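Local coordinates for protein KLLA0F20702p (Kluyveromyces lactis, PDB 5Y5A) that probably acts as the Est1 subunit of yeast telomerase, forming a complex with Cdc13 that brings the enzyme to telomeres, at residues 292-297 with 333-338; 314-319 with 340-345; 323-328 with 392-397. One frame throughout, in Å; residues are numbered along the deposited sequence.

Interaction 1: 292-297 with 333-338; sequences NSLDDL and NRHSDR
Asp-295, on helix 285-298, receives Arg-334 and His-335 from a type I beta turn, Asn-333 to Ser-336, within the all-helical Est1 DNA/RNA binding domain. The guanidinium grips the carboxylate side-on, one nitrogen to each oxygen. Arg-334 NE reaches Asp-295 OD1 at 3.2 Å, using the syn lone pair with an N-H...O angle of 162°, whereas Arg-334 NH2 lies 2.9 Å from Asp-295 OD2 and meets it from above the carboxylate plane. The two flat groups are turned 53° apart, so this salt bridge is not a coplanar pair. The arginine can reach across because its chain runs extended from CG to NE.

His-335 is turned differently. Its edge points to the acid, with His-335 NE2 2.7 Å from Asp-295 OD1 in a weak, bent bond, and NE2 also donates to Leu-291 O. One face of the ring lies against Leu-294, whose CB sits 3.8 Å from the ring centroid, 22° off the normal, as a CH-pi contact. At the other nitrogen, ND1 accepts from Arg-338 NH1, which fits an imidazole carrying its proton on NE2. The turn itself is braced by an Asx turn, Asn-333 OD1 accepting from His-335 N at 2.6 Å. Arg-338 NH1 also donates to a water 2.9 Å away, and that water in turn donates to Leu-294 O.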
# COMPACT_ATOMS: atom_id res chain seq x y z
N ASN A 292 -10.86 18.70 10.51
CA ASN A 292 -10.01 19.75 11.05
C ASN A 292 -8.90 20.13 10.08
O ASN A 292 -8.59 21.31 9.91
CB ASN A 292 -9.42 19.34 12.39
CG ASN A 292 -10.46 19.32 13.49
OD1 ASN A 292 -11.52 19.93 13.37
ND2 ASN A 292 -10.15 18.64 14.59
N SER A 293 -8.30 19.12 9.45
CA SER A 293 -7.28 19.32 8.43
C SER A 293 -7.85 20.09 7.25
O SER A 293 -7.22 21.02 6.74
CB SER A 293 -6.72 17.99 7.95
OG SER A 293 -5.86 17.43 8.92
N LEU A 294 -9.04 19.71 6.81
CA LEU A 294 -9.69 20.40 5.73
C LEU A 294 -9.96 21.86 6.13
O LEU A 294 -9.89 22.75 5.28
CB LEU A 294 -10.98 19.68 5.32
CG LEU A 294 -10.73 18.28 4.73
CD1 LEU A 294 -12.03 17.49 4.55
CD2 LEU A 294 -9.97 18.35 3.40
N ASP A 295 -10.23 22.11 7.41
CA ASP A 295 -10.36 23.48 7.93
C ASP A 295 -9.06 24.27 7.76
O ASP A 295 -9.07 25.42 7.29
CB ASP A 295 -10.74 23.50 9.42
CG ASP A 295 -12.15 23.02 9.70
OD1 ASP A 295 -12.93 22.81 8.75
OD2 ASP A 295 -12.49 22.87 10.89
N ASP A 296 -7.96 23.65 8.17
CA ASP A 296 -6.65 24.30 8.11
C ASP A 296 -6.29 24.59 6.66
O ASP A 296 -5.74 25.64 6.35
CB ASP A 296 -5.57 23.44 8.76
CG ASP A 296 -5.87 23.10 10.21
OD1 ASP A 296 -6.53 23.90 10.90
OD2 ASP A 296 -5.43 22.02 10.66
N LEU A 297 -6.60 23.66 5.76
CA LEU A 297 -6.28 23.86 4.36
C LEU A 297 -7.13 24.98 3.77
O LEU A 297 -6.63 25.80 3.00
CB LEU A 297 -6.45 22.57 3.57
CG LEU A 297 -5.32 21.57 3.78
CD1 LEU A 297 -5.63 20.28 3.06
CD2 LEU A 297 -3.99 22.14 3.30
N ASN A 333 -21.90 17.32 6.76
CA ASN A 333 -20.87 18.01 7.52
C ASN A 333 -20.59 19.41 6.98
O ASN A 333 -21.10 19.80 5.93
CB ASN A 333 -19.57 17.18 7.56
CG ASN A 333 -18.86 17.12 6.23
OD1 ASN A 333 -18.28 18.10 5.78
ND2 ASN A 333 -18.87 15.94 5.60
N ARG A 334 -19.78 20.16 7.72
CA ARG A 334 -19.51 21.57 7.41
C ARG A 334 -18.80 21.77 6.07
O ARG A 334 -18.79 22.87 5.53
CB ARG A 334 -18.70 22.21 8.53
CG ARG A 334 -17.34 21.56 8.82
CD ARG A 334 -16.80 22.13 10.11
NE ARG A 334 -15.43 21.72 10.43
CZ ARG A 334 -15.12 20.69 11.21
NH1 ARG A 334 -16.08 19.94 11.74
NH2 ARG A 334 -13.85 20.41 11.46
N HIS A 335 -18.22 20.70 5.53
CA HIS A 335 -17.53 20.77 4.24
C HIS A 335 -18.37 20.22 3.10
O HIS A 335 -17.93 20.17 1.96
CB HIS A 335 -16.20 20.01 4.30
CG HIS A 335 -15.19 20.63 5.22
ND1 HIS A 335 -14.54 21.81 4.93
CD2 HIS A 335 -14.71 20.22 6.42
CE1 HIS A 335 -13.71 22.11 5.91
NE2 HIS A 335 -13.79 21.16 6.83
N SER A 336 -19.59 19.80 3.42
CA SER A 336 -20.45 19.12 2.45
C SER A 336 -20.74 19.98 1.24
O SER A 336 -20.75 19.47 0.12
CB SER A 336 -21.77 18.70 3.11
OG SER A 336 -21.55 17.71 4.11
N ASP A 337 -20.96 21.27 1.43
CA ASP A 337 -21.27 22.14 0.30
C ASP A 337 -20.02 22.59 -0.47
O ASP A 337 -20.11 23.41 -1.38
CB ASP A 337 -22.06 23.37 0.77
CG ASP A 337 -21.32 24.17 1.82
OD1 ASP A 337 -20.55 23.57 2.60
OD2 ASP A 337 -21.51 25.40 1.87
N ARG A 338 -18.87 22.04 -0.13
CA ARG A 338 -17.63 22.42 -0.81
C ARG A 338 -17.11 21.31 -1.73
O ARG A 338 -15.95 21.36 -2.15
CB ARG A 338 -16.55 22.80 0.21
CG ARG A 338 -16.85 24.04 1.03
CD ARG A 338 -15.74 24.36 2.05
NE ARG A 338 -14.50 24.77 1.40
CZ ARG A 338 -13.29 24.29 1.70
NH1 ARG A 338 -13.15 23.36 2.65
NH2 ARG A 338 -12.23 24.72 1.05
O HOH W 1 -10.32 22.69 2.84

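Interaction 2: 314-319 with 340-345; sequences EFYILP and KHFQTL
Tyr-316 OH and His-341 NE2 both hydrogen-bond to one oxygen, OE2 of Glu-301, which also takes a salt bridge from Arg-338 NH2; with three partners converging on it, this carboxylate oxygen ties together the polar ends of the contact. Apart from these polar ends, the packing is aromatic. Tyr-316 belongs to a type I beta turn, Phe-315 to Leu-318, in the link between helix 306-315 and helix 318-325, and it meets helix 339-379 of the all-helical Est1 DNA/RNA binding domain.

The central motif is a T-shaped (edge-to-face) pair. Phe-342 presents its edge to the face of Tyr-316, the centroids 4.8 Å apart and the planes at 73°, and Phe-342 CD1 stands 3.6 Å above the tyrosine plane, over its centre. Phe-342 CG lies anti to the carbonyl carbon (chi1 -72°), which starts the ring off beside the backbone N.

The phenyl group has a second neighbour: Pro-319 CG rests over one face, 3.9 Å from the centroid and 22° off the normal, a CH-pi contact displaced toward the rim. Pro-319 and the tyrosine thus restrict the phenyl ring in different directions, one by face and one by edge. Pro-319 also packs on Leu-294 and Trp-330, which carries the apolar patch on toward helix 285-298. At the rim of the tyrosine, near its plane, Leu-345 CD2 approaches Tyr-316 CE2 to 3.6 Å.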
# COMPACT_ATOMS: atom_id res chain seq x y z
N GLU A 314 -2.88 15.67 -1.66
CA GLU A 314 -3.05 14.56 -0.73
C GLU A 314 -4.45 14.54 -0.12
O GLU A 314 -5.03 13.49 0.09
CB GLU A 314 -2.00 14.62 0.39
CG GLU A 314 -2.10 13.44 1.32
CD GLU A 314 -1.28 13.60 2.58
OE1 GLU A 314 -0.40 14.48 2.61
OE2 GLU A 314 -1.51 12.85 3.55
N PHE A 315 -5.01 15.71 0.16
CA PHE A 315 -6.25 15.77 0.92
C PHE A 315 -7.52 15.93 0.11
O PHE A 315 -8.54 15.36 0.47
CB PHE A 315 -6.17 16.91 1.94
CG PHE A 315 -5.39 16.56 3.16
CD1 PHE A 315 -4.01 16.62 3.17
CD2 PHE A 315 -6.04 16.16 4.31
CE1 PHE A 315 -3.29 16.30 4.30
CE2 PHE A 315 -5.33 15.84 5.45
CZ PHE A 315 -3.95 15.91 5.44
N TYR A 316 -7.49 16.71 -0.96
CA TYR A 316 -8.74 17.11 -1.59
C TYR A 316 -9.37 15.99 -2.40
O TYR A 316 -10.52 16.11 -2.81
CB TYR A 316 -8.54 18.35 -2.47
CG TYR A 316 -8.55 19.64 -1.67
CD1 TYR A 316 -8.28 19.62 -0.32
CD2 TYR A 316 -8.86 20.87 -2.26
CE1 TYR A 316 -8.28 20.77 0.44
CE2 TYR A 316 -8.87 22.04 -1.50
CZ TYR A 316 -8.58 21.98 -0.15
OH TYR A 316 -8.58 23.11 0.64
N ILE A 317 -8.65 14.90 -2.61
CA ILE A 317 -9.26 13.76 -3.27
C ILE A 317 -10.10 12.96 -2.27
O ILE A 317 -10.96 12.19 -2.65
CB ILE A 317 -8.20 12.84 -3.94
CG1 ILE A 317 -8.87 11.92 -4.98
CG2 ILE A 317 -7.42 12.06 -2.89
CD1 ILE A 317 -7.92 10.91 -5.63
N LEU A 318 -9.82 13.14 -1.00
CA LEU A 318 -10.50 12.41 0.04
C LEU A 318 -11.98 12.64 0.12
O LEU A 318 -12.72 11.71 0.13
CB LEU A 318 -9.80 12.58 1.36
CG LEU A 318 -8.37 12.10 1.37
CD1 LEU A 318 -7.72 12.35 2.69
CD2 LEU A 318 -8.28 10.64 1.03
N PRO A 319 -12.43 13.88 0.17
CA PRO A 319 -13.88 14.08 0.19
C PRO A 319 -14.60 13.59 -1.07
O PRO A 319 -15.79 13.31 -1.01
CB PRO A 319 -14.03 15.60 0.32
CG PRO A 319 -12.78 16.03 0.99
CD PRO A 319 -11.71 15.15 0.40
N LYS A 340 -17.77 20.39 -4.91
CA LYS A 340 -17.36 20.83 -6.24
C LYS A 340 -16.05 21.61 -6.16
O LYS A 340 -15.20 21.50 -7.04
CB LYS A 340 -18.46 21.68 -6.89
CG LYS A 340 -18.16 22.07 -8.35
CD LYS A 340 -19.15 23.11 -8.87
CE LYS A 340 -18.68 23.72 -10.19
NZ LYS A 340 -19.53 24.87 -10.61
N HIS A 341 -15.87 22.38 -5.09
CA HIS A 341 -14.64 23.13 -4.86
C HIS A 341 -13.42 22.22 -4.70
O HIS A 341 -12.36 22.49 -5.28
CB HIS A 341 -14.77 24.02 -3.63
CG HIS A 341 -13.51 24.71 -3.24
ND1 HIS A 341 -12.99 25.77 -3.95
CD2 HIS A 341 -12.66 24.50 -2.20
CE1 HIS A 341 -11.87 26.18 -3.37
NE2 HIS A 341 -11.65 25.43 -2.31
N PHE A 342 -13.56 21.15 -3.92
CA PHE A 342 -12.48 20.19 -3.73
C PHE A 342 -11.97 19.63 -5.05
O PHE A 342 -10.77 19.53 -5.28
CB PHE A 342 -12.92 19.03 -2.82
CG PHE A 342 -13.08 19.42 -1.38
CD1 PHE A 342 -12.12 20.20 -0.75
CD2 PHE A 342 -14.20 19.03 -0.67
CE1 PHE A 342 -12.26 20.57 0.58
CE2 PHE A 342 -14.35 19.39 0.67
CZ PHE A 342 -13.38 20.16 1.29
N GLN A 343 -12.90 19.27 -5.93
CA GLN A 343 -12.56 18.64 -7.19
C GLN A 343 -11.90 19.61 -8.14
O GLN A 343 -10.91 19.27 -8.81
CB GLN A 343 -13.81 18.05 -7.84
CG GLN A 343 -13.56 17.56 -9.26
CD GLN A 343 -14.84 17.30 -10.02
OE1 GLN A 343 -15.37 18.19 -10.68
NE2 GLN A 343 -15.33 16.08 -9.94
N THR A 344 -12.45 20.81 -8.22
CA THR A 344 -11.92 21.78 -9.17
C THR A 344 -10.50 22.19 -8.76
O THR A 344 -9.63 22.34 -9.61
CB THR A 344 -12.84 23.02 -9.28
OG1 THR A 344 -13.06 23.58 -7.98
CG2 THR A 344 -14.19 22.64 -9.85
N LEU A 345 -10.26 22.31 -7.46
CA LEU A 345 -8.96 22.76 -6.98
C LEU A 345 -7.94 21.63 -7.11
O LEU A 345 -6.80 21.85 -7.52
CB LEU A 345 -9.04 23.24 -5.53
CG LEU A 345 -8.03 24.31 -5.12
CD1 LEU A 345 -8.04 25.46 -6.11
CD2 LEU A 345 -8.33 24.84 -3.73

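Interaction 3: 323-328 with 392-397; sequences SHIFPQ and TKFLEF
His-324 lies against Phe-394 and Phe-397 in an aromatic cluster that joins the last turn of helix 318-325 to helix 385-410, two elements of the all-helical Est1 DNA/RNA binding domain. The tight part is the offset stack with Phe-394: the ring centroids are 4.7 Å apart, the planes differ by only 17°, and Phe-394 CD1 comes within 3.4 Å of His-324 CG, over the imidazole face but displaced toward its rim. The overlap begins before the ring, since His-324 CB sits over the phenyl face, 3.8 Å from its centroid, as a CH-pi contact. Phe-394 CG, anti to the backbone N (chi1 -167°), starts the phenyl ring off on the side where it meets the imidazole.

The fit to Phe-397 is looser. Its plane is near parallel to the imidazole, but the centroids stand 5.5 Å apart and the rings barely overlap, leaving His-324 CE1 to touch Phe-397 CB at 3.8 Å. Ile-325 adds a still longer contact to Phe-394 and also packs on Phe-275 of helix 271-279. On the solvent side Lys-393 is exposed and its chain leads away from the histidine.

The rotation of the imidazole is fixed by a hydrogen bond from ND1 to Leu-320 O, one turn back on its own helix, which fits a proton on ND1. An alanine here would keep the CB contact but would probably leave a gap beside Phe-394 and Phe-397 and deprive Leu-320 O of this donor. No hydrogen bond crosses between the two segments: the other ring nitrogen, His-324 NE2, lies 3.7 Å from Lys-393 O.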
# COMPACT_ATOMS: atom_id res chain seq x y z
N SER A 323 -17.47 10.92 -0.60
CA SER A 323 -18.85 11.20 -0.99
C SER A 323 -19.44 10.12 -1.90
O SER A 323 -20.66 9.93 -1.93
CB SER A 323 -18.94 12.56 -1.67
OG SER A 323 -18.37 12.51 -2.97
N HIS A 324 -18.60 9.40 -2.63
CA HIS A 324 -19.10 8.30 -3.45
C HIS A 324 -19.35 7.04 -2.62
O HIS A 324 -20.39 6.39 -2.77
CB HIS A 324 -18.14 7.99 -4.60
CG HIS A 324 -18.30 8.91 -5.77
ND1 HIS A 324 -17.44 9.95 -6.03
CD2 HIS A 324 -19.24 8.94 -6.75
CE1 HIS A 324 -17.84 10.58 -7.12
NE2 HIS A 324 -18.92 9.99 -7.58
N ILE A 325 -18.40 6.70 -1.75
CA ILE A 325 -18.55 5.52 -0.92
C ILE A 325 -19.54 5.75 0.23
O ILE A 325 -20.40 4.92 0.49
CB ILE A 325 -17.19 5.06 -0.36
CG1 ILE A 325 -16.21 4.82 -1.52
CG2 ILE A 325 -17.36 3.78 0.47
CD1 ILE A 325 -14.95 4.07 -1.12
N PHE A 326 -19.41 6.89 0.90
CA PHE A 326 -20.24 7.21 2.06
C PHE A 326 -21.05 8.49 1.84
O PHE A 326 -20.80 9.50 2.51
CB PHE A 326 -19.37 7.37 3.31
CG PHE A 326 -18.45 6.20 3.58
CD1 PHE A 326 -18.94 5.04 4.17
CD2 PHE A 326 -17.11 6.27 3.25
CE1 PHE A 326 -18.10 3.96 4.43
CE2 PHE A 326 -16.27 5.19 3.51
CZ PHE A 326 -16.77 4.03 4.10
N PRO A 327 -22.02 8.47 0.91
CA PRO A 327 -22.72 9.70 0.51
C PRO A 327 -23.38 10.45 1.66
O PRO A 327 -23.32 11.68 1.69
CB PRO A 327 -23.77 9.19 -0.49
CG PRO A 327 -23.97 7.75 -0.15
CD PRO A 327 -22.59 7.28 0.25
N GLN A 328 -23.98 9.73 2.60
CA GLN A 328 -24.71 10.36 3.70
C GLN A 328 -23.77 11.10 4.63
O GLN A 328 -24.08 12.21 5.07
CB GLN A 328 -25.50 9.32 4.49
CG GLN A 328 -26.63 8.72 3.69
CD GLN A 328 -27.54 9.79 3.12
OE1 GLN A 328 -28.07 10.62 3.86
NE2 GLN A 328 -27.71 9.78 1.80
N THR A 392 -22.01 3.43 -11.08
CA THR A 392 -21.64 3.98 -12.39
C THR A 392 -21.12 5.42 -12.26
O THR A 392 -20.14 5.80 -12.93
CB THR A 392 -22.84 3.94 -13.36
OG1 THR A 392 -23.25 2.58 -13.53
CG2 THR A 392 -22.49 4.53 -14.72
N LYS A 393 -21.75 6.20 -11.40
CA LYS A 393 -21.32 7.58 -11.15
C LYS A 393 -19.89 7.64 -10.62
O LYS A 393 -19.13 8.55 -10.96
CB LYS A 393 -22.27 8.28 -10.17
CG LYS A 393 -23.64 8.64 -10.73
CD LYS A 393 -23.52 9.70 -11.80
CE LYS A 393 -24.88 10.12 -12.32
NZ LYS A 393 -24.75 11.18 -13.36
N PHE A 394 -19.51 6.67 -9.79
CA PHE A 394 -18.16 6.64 -9.23
C PHE A 394 -17.15 6.31 -10.32
O PHE A 394 -16.10 6.94 -10.42
CB PHE A 394 -18.04 5.62 -8.08
CG PHE A 394 -16.77 5.75 -7.26
CD1 PHE A 394 -15.99 6.91 -7.32
CD2 PHE A 394 -16.35 4.72 -6.44
CE1 PHE A 394 -14.83 7.03 -6.57
CE2 PHE A 394 -15.17 4.83 -5.68
CZ PHE A 394 -14.42 5.99 -5.76
N LEU A 395 -17.49 5.33 -11.14
CA LEU A 395 -16.64 4.88 -12.23
C LEU A 395 -16.43 6.03 -13.23
O LEU A 395 -15.33 6.23 -13.75
CB LEU A 395 -17.26 3.66 -12.91
CG LEU A 395 -16.38 2.61 -13.58
CD1 LEU A 395 -15.18 2.24 -12.73
CD2 LEU A 395 -17.22 1.38 -13.87
N GLU A 396 -17.49 6.80 -13.47
CA GLU A 396 -17.41 7.97 -14.33
C GLU A 396 -16.41 8.98 -13.79
O GLU A 396 -15.59 9.49 -14.54
CB GLU A 396 -18.78 8.63 -14.48
CG GLU A 396 -19.74 7.89 -15.39
CD GLU A 396 -21.12 8.51 -15.42
OE1 GLU A 396 -21.33 9.53 -14.72
OE2 GLU A 396 -22.00 7.98 -16.13
N PHE A 397 -16.50 9.26 -12.48
CA PHE A 397 -15.57 10.19 -11.84
C PHE A 397 -14.15 9.67 -11.96
O PHE A 397 -13.22 10.43 -12.22
CB PHE A 397 -15.91 10.41 -10.36
CG PHE A 397 -14.83 11.12 -9.60
CD1 PHE A 397 -14.58 12.47 -9.84
CD2 PHE A 397 -14.04 10.44 -8.69
CE1 PHE A 397 -13.56 13.14 -9.16
CE2 PHE A 397 -13.02 11.10 -8.01
CZ PHE A 397 -12.77 12.45 -8.24

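Overall arrangement
Interactions 2 and 3 are buried and aromatic, with no hydrogen bond between their paired segments; interaction 1 is partly buried and adds a salt bridge and a water link to its apolar contact. Helix 318-325 serves both interaction 2 and interaction 3, whose centres are 14 Å apart and which touch where Gln-343 NE2 packs on Phe-397 CE1. Interactions 1 and 2 are nearer, 10 Å between centres, and share packing such as Leu-297 CD1 on Phe-315 CB at 3.6 Å. Interactions 1 and 3 do not touch, their nearest atoms being about 6 Å apart. Along the chain the segments of each pair of contacts alternate, so the three interlock successive helices.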